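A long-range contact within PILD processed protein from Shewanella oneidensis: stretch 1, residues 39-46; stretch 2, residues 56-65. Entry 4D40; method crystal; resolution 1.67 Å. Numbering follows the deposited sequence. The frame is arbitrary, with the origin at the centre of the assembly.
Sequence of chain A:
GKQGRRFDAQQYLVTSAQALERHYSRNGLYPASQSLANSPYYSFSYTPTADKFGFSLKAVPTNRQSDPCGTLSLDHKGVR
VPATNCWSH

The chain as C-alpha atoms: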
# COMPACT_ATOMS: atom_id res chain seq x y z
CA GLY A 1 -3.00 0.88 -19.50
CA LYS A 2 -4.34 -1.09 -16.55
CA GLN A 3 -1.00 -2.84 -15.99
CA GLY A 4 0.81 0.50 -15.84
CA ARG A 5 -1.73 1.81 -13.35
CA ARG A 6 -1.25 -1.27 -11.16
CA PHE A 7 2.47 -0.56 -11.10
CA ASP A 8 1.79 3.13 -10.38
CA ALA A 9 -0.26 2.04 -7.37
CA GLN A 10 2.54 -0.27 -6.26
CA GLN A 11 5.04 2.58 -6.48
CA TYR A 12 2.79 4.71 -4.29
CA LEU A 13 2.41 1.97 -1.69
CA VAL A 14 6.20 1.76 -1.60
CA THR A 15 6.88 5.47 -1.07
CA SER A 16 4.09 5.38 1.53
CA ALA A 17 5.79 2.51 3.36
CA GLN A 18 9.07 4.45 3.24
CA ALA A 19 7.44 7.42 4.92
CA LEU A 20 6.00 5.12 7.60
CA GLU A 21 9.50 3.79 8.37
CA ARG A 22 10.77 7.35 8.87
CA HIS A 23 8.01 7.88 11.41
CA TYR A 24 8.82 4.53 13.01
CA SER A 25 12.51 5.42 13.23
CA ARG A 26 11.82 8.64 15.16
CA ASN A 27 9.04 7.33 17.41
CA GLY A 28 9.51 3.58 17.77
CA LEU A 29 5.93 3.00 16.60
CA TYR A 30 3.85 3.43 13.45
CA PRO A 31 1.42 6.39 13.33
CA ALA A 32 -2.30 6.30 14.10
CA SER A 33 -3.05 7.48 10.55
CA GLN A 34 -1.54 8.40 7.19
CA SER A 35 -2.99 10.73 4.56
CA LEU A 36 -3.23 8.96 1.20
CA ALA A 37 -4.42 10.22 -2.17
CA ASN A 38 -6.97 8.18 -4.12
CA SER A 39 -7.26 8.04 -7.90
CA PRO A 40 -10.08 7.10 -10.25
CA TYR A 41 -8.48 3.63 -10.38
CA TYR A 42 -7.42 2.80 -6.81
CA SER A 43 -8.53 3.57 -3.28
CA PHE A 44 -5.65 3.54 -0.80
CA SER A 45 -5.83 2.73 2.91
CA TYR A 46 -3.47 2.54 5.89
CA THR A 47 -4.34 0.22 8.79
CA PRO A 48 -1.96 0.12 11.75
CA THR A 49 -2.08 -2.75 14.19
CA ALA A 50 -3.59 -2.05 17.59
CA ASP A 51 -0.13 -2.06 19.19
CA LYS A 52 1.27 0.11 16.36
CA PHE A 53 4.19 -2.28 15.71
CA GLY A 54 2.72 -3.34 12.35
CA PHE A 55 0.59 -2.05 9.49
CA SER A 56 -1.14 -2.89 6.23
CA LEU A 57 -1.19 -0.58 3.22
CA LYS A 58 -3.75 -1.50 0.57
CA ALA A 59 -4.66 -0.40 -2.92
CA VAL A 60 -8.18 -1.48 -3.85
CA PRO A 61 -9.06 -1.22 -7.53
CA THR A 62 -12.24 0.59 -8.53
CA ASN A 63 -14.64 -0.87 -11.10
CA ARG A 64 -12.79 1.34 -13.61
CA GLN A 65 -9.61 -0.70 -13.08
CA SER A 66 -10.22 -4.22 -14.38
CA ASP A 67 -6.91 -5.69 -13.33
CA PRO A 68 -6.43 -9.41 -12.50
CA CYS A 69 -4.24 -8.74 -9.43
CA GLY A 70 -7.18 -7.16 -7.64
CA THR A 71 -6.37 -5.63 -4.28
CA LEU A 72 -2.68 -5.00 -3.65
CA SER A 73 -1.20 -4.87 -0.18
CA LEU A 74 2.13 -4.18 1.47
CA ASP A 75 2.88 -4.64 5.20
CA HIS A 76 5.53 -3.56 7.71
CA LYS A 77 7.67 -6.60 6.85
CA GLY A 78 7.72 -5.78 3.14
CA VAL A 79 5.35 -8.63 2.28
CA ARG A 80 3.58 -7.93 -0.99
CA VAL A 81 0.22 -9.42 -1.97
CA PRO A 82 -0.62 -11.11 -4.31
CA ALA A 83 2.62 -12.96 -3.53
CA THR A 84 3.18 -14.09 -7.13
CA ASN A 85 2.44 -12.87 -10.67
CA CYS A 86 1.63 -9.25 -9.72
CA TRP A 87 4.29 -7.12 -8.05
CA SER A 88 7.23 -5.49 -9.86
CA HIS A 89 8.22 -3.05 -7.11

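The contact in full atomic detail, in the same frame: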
# COMPACT_ATOMS: atom_id res chain seq x y z
N SER A 39 -7.16 7.75 -6.48
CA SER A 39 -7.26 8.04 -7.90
C SER A 39 -8.56 7.47 -8.42
O SER A 39 -9.26 6.77 -7.70
CB SER A 39 -6.08 7.44 -8.67
OG SER A 39 -6.26 6.04 -8.81
N PRO A 40 -8.89 7.74 -9.68
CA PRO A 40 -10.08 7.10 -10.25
C PRO A 40 -9.97 5.57 -10.33
O PRO A 40 -10.99 4.91 -10.55
CB PRO A 40 -10.16 7.70 -11.66
CG PRO A 40 -9.43 9.00 -11.55
CD PRO A 40 -8.32 8.75 -10.59
N TYR A 41 -8.76 5.05 -10.14
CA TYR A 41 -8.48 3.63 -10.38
C TYR A 41 -8.20 2.82 -9.12
O TYR A 41 -8.45 1.61 -9.10
CB TYR A 41 -7.29 3.51 -11.32
CG TYR A 41 -7.51 4.20 -12.64
CD1 TYR A 41 -8.30 3.60 -13.61
CD2 TYR A 41 -6.94 5.43 -12.91
CE1 TYR A 41 -8.51 4.22 -14.83
CE2 TYR A 41 -7.16 6.06 -14.13
CZ TYR A 41 -7.94 5.44 -15.08
OH TYR A 41 -8.16 6.04 -16.29
N TYR A 42 -7.70 3.48 -8.08
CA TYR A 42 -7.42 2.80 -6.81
C TYR A 42 -7.80 3.65 -5.61
O TYR A 42 -7.65 4.88 -5.62
CB TYR A 42 -5.93 2.43 -6.69
CG TYR A 42 -5.51 1.27 -7.56
CD1 TYR A 42 -5.60 -0.04 -7.09
CD2 TYR A 42 -5.01 1.47 -8.83
CE1 TYR A 42 -5.23 -1.11 -7.88
CE2 TYR A 42 -4.63 0.41 -9.63
CZ TYR A 42 -4.73 -0.87 -9.15
OH TYR A 42 -4.35 -1.93 -9.94
N SER A 43 -8.27 2.97 -4.58
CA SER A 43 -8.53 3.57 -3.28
C SER A 43 -7.49 3.03 -2.32
O SER A 43 -7.35 1.82 -2.18
CB SER A 43 -9.94 3.25 -2.80
OG SER A 43 -10.89 3.72 -3.72
N PHE A 44 -6.75 3.94 -1.68
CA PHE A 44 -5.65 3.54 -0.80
C PHE A 44 -6.03 3.66 0.68
O PHE A 44 -6.73 4.59 1.07
CB PHE A 44 -4.41 4.39 -1.08
CG PHE A 44 -3.89 4.26 -2.48
CD1 PHE A 44 -2.98 3.28 -2.80
CD2 PHE A 44 -4.32 5.13 -3.47
CE1 PHE A 44 -2.49 3.16 -4.10
CE2 PHE A 44 -3.84 5.02 -4.75
CZ PHE A 44 -2.93 4.03 -5.07
N SER A 45 -5.56 2.71 1.48
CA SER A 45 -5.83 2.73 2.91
C SER A 45 -4.60 2.33 3.71
O SER A 45 -3.76 1.57 3.23
CB SER A 45 -7.00 1.79 3.26
OG SER A 45 -6.69 0.44 2.95
N TYR A 46 -4.51 2.87 4.92
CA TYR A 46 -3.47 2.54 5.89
C TYR A 46 -4.15 2.04 7.16
O TYR A 46 -4.98 2.75 7.73
CB TYR A 46 -2.61 3.76 6.19
CG TYR A 46 -1.76 3.64 7.43
CD1 TYR A 46 -0.64 2.83 7.44
CD2 TYR A 46 -2.05 4.36 8.58
CE1 TYR A 46 0.17 2.73 8.56
CE2 TYR A 46 -1.24 4.27 9.72
CZ TYR A 46 -0.14 3.44 9.69
OH TYR A 46 0.68 3.33 10.80
N SER A 56 -0.81 -2.43 7.57
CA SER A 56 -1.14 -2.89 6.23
C SER A 56 -1.52 -1.70 5.38
O SER A 56 -2.43 -0.94 5.73
CB SER A 56 -2.28 -3.90 6.26
OG SER A 56 -2.70 -4.20 4.93
N LEU A 57 -0.82 -1.55 4.26
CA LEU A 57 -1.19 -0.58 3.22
C LEU A 57 -1.90 -1.34 2.12
O LEU A 57 -1.43 -2.39 1.70
CB LEU A 57 0.04 0.13 2.66
CG LEU A 57 0.66 1.23 3.51
CD1 LEU A 57 2.07 1.57 3.00
CD2 LEU A 57 -0.23 2.47 3.48
N LYS A 58 -3.05 -0.83 1.66
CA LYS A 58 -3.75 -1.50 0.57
C LYS A 58 -4.11 -0.54 -0.53
O LYS A 58 -4.36 0.65 -0.30
CB LYS A 58 -5.02 -2.18 1.07
CG LYS A 58 -4.78 -3.27 2.10
CD LYS A 58 -6.06 -4.01 2.41
CE LYS A 58 -5.78 -5.32 3.11
NZ LYS A 58 -5.25 -5.08 4.47
N ALA A 59 -4.15 -1.09 -1.74
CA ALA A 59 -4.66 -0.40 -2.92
C ALA A 59 -5.77 -1.24 -3.51
O ALA A 59 -5.52 -2.32 -4.06
CB ALA A 59 -3.56 -0.18 -3.93
N VAL A 60 -7.00 -0.75 -3.39
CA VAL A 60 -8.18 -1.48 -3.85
C VAL A 60 -8.64 -0.92 -5.18
O VAL A 60 -9.03 0.24 -5.25
CB VAL A 60 -9.34 -1.39 -2.83
CG1 VAL A 60 -10.57 -2.12 -3.35
CG2 VAL A 60 -8.91 -1.94 -1.49
N PRO A 61 -8.61 -1.75 -6.24
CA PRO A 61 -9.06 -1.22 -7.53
C PRO A 61 -10.54 -0.84 -7.54
O PRO A 61 -11.34 -1.49 -6.88
CB PRO A 61 -8.78 -2.37 -8.50
CG PRO A 61 -8.79 -3.59 -7.65
CD PRO A 61 -8.21 -3.16 -6.33
N THR A 62 -10.86 0.22 -8.27
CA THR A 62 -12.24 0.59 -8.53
C THR A 62 -12.77 -0.27 -9.68
O THR A 62 -12.01 -1.00 -10.30
CB THR A 62 -12.37 2.07 -8.90
OG1 THR A 62 -11.72 2.30 -10.15
CG2 THR A 62 -11.73 2.96 -7.84
N ASN A 63 -14.06 -0.16 -9.96
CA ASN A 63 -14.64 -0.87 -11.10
C ASN A 63 -14.00 -0.43 -12.42
O ASN A 63 -14.01 -1.17 -13.40
CB ASN A 63 -16.16 -0.66 -11.14
CG ASN A 63 -16.56 0.78 -10.91
OD1 ASN A 63 -15.72 1.68 -10.95
ND2 ASN A 63 -17.84 1.01 -10.66
N ARG A 64 -13.44 0.78 -12.42
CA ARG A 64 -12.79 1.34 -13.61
C ARG A 64 -11.42 0.73 -13.89
O ARG A 64 -10.80 1.03 -14.91
CB ARG A 64 -12.65 2.85 -13.44
CG ARG A 64 -13.97 3.56 -13.20
CD ARG A 64 -13.79 5.03 -12.90
NE ARG A 64 -14.97 5.58 -12.23
CZ ARG A 64 -15.14 5.65 -10.91
NH1 ARG A 64 -14.19 5.22 -10.08
NH2 ARG A 64 -16.25 6.16 -10.41
N GLN A 65 -10.94 -0.12 -12.99
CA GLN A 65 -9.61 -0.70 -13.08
C GLN A 65 -9.71 -2.22 -13.08
O GLN A 65 -9.62 -2.86 -12.04
CB GLN A 65 -8.75 -0.19 -11.93
CG GLN A 65 -7.38 -0.87 -11.74
CD GLN A 65 -6.41 -0.62 -12.87
OE1 GLN A 65 -6.72 0.06 -13.85
NE2 GLN A 65 -5.21 -1.17 -12.74
O HOH W 1 -11.62 1.10 -4.75
O HOH W 2 -5.21 -0.86 4.92

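The most unusual feature of this contact lies just beyond its regular β-structure, where a single carbonyl oxygen is shared by two side chains. Pro 40 O accepts a hydrogen bond of 2.7 Å from Thr 62 OG1 and a longer one, 3.2 Å, from Arg 64 NH1, the oxygen lying at the edge of the guanidinium and near its plane. The arginine is poorly ordered, so the shorter bond is the firmer evidence. The Thr 62 hydroxyl has a second role as acceptor of a weak bond from the backbone, 3.2 Å from Arg 64 N to Thr 62 OG1, within the type I turn that runs from Thr 62 to Gln 65. That turn is closed by its backbone bond, Gln 65 N to Thr 62 O at 3.0 Å, and it brings Arg 64 and Gln 65 back toward the first stretch.

The general principle illustrated here is that an antiparallel pair of strands alternates two kinds of site. Strands 42-46 and 56-61 run at 157° to one another. At the hydrogen-bonded sites each residue both gives and receives: Ser 43 N to Val 60 O and Val 60 N to Ser 43 O are both 2.9 Å, while Ser 45 N to Lys 58 O and Lys 58 N to Ser 45 O are both 3.0 Å. At the intervening sites the CA atoms come closer and CA-H...O contacts fill the gaps, as between Phe 44 CA and Lys 58 O at 3.2 Å. The pattern does not stop with the strands, for Thr 62 N still donates to Tyr 41 O at 2.9 Å. Pro 61 occupies a non-hydrogen-bonded site opposite Tyr 42, so its lack of an amide hydrogen costs this pairing no hydrogen bond.

Alternation also sorts the side chains. Tyr 42, Phe 44 and Tyr 46 share one face with Leu 57, Ala 59 and Pro 61, and the packing there is apolar. The small Ala 59 is met by two rings, its CB lying 3.8 Å from Tyr 42 CD1 and 3.5 Å from Phe 44 CE1. Tyr 42 also reaches Pro 61, with Tyr 42 CE1 3.8 Å from Pro 61 CB, and its hydroxyl extends far enough to accept a bond of 3.0 Å from Gln 65 NE2 to Tyr 42 OH. One ring thus packs against the strand and ties it to the end of the turn.

The face carrying Ser 43, Ser 45, Lys 58 and Val 60 is more polar, and water takes part. One water lies 2.9 Å from Ser 43 OG and donates to Val 60 O at 2.8 Å; another lies 2.8 Å from Ser 45 OG and donates to Ser 56 O at 2.9 Å. The two serines therefore reach the opposing backbone through solvent. Lys 58 instead turns its end away from the first stretch, and Lys 58 NZ donates to Ser 56 OG at 2.7 Å.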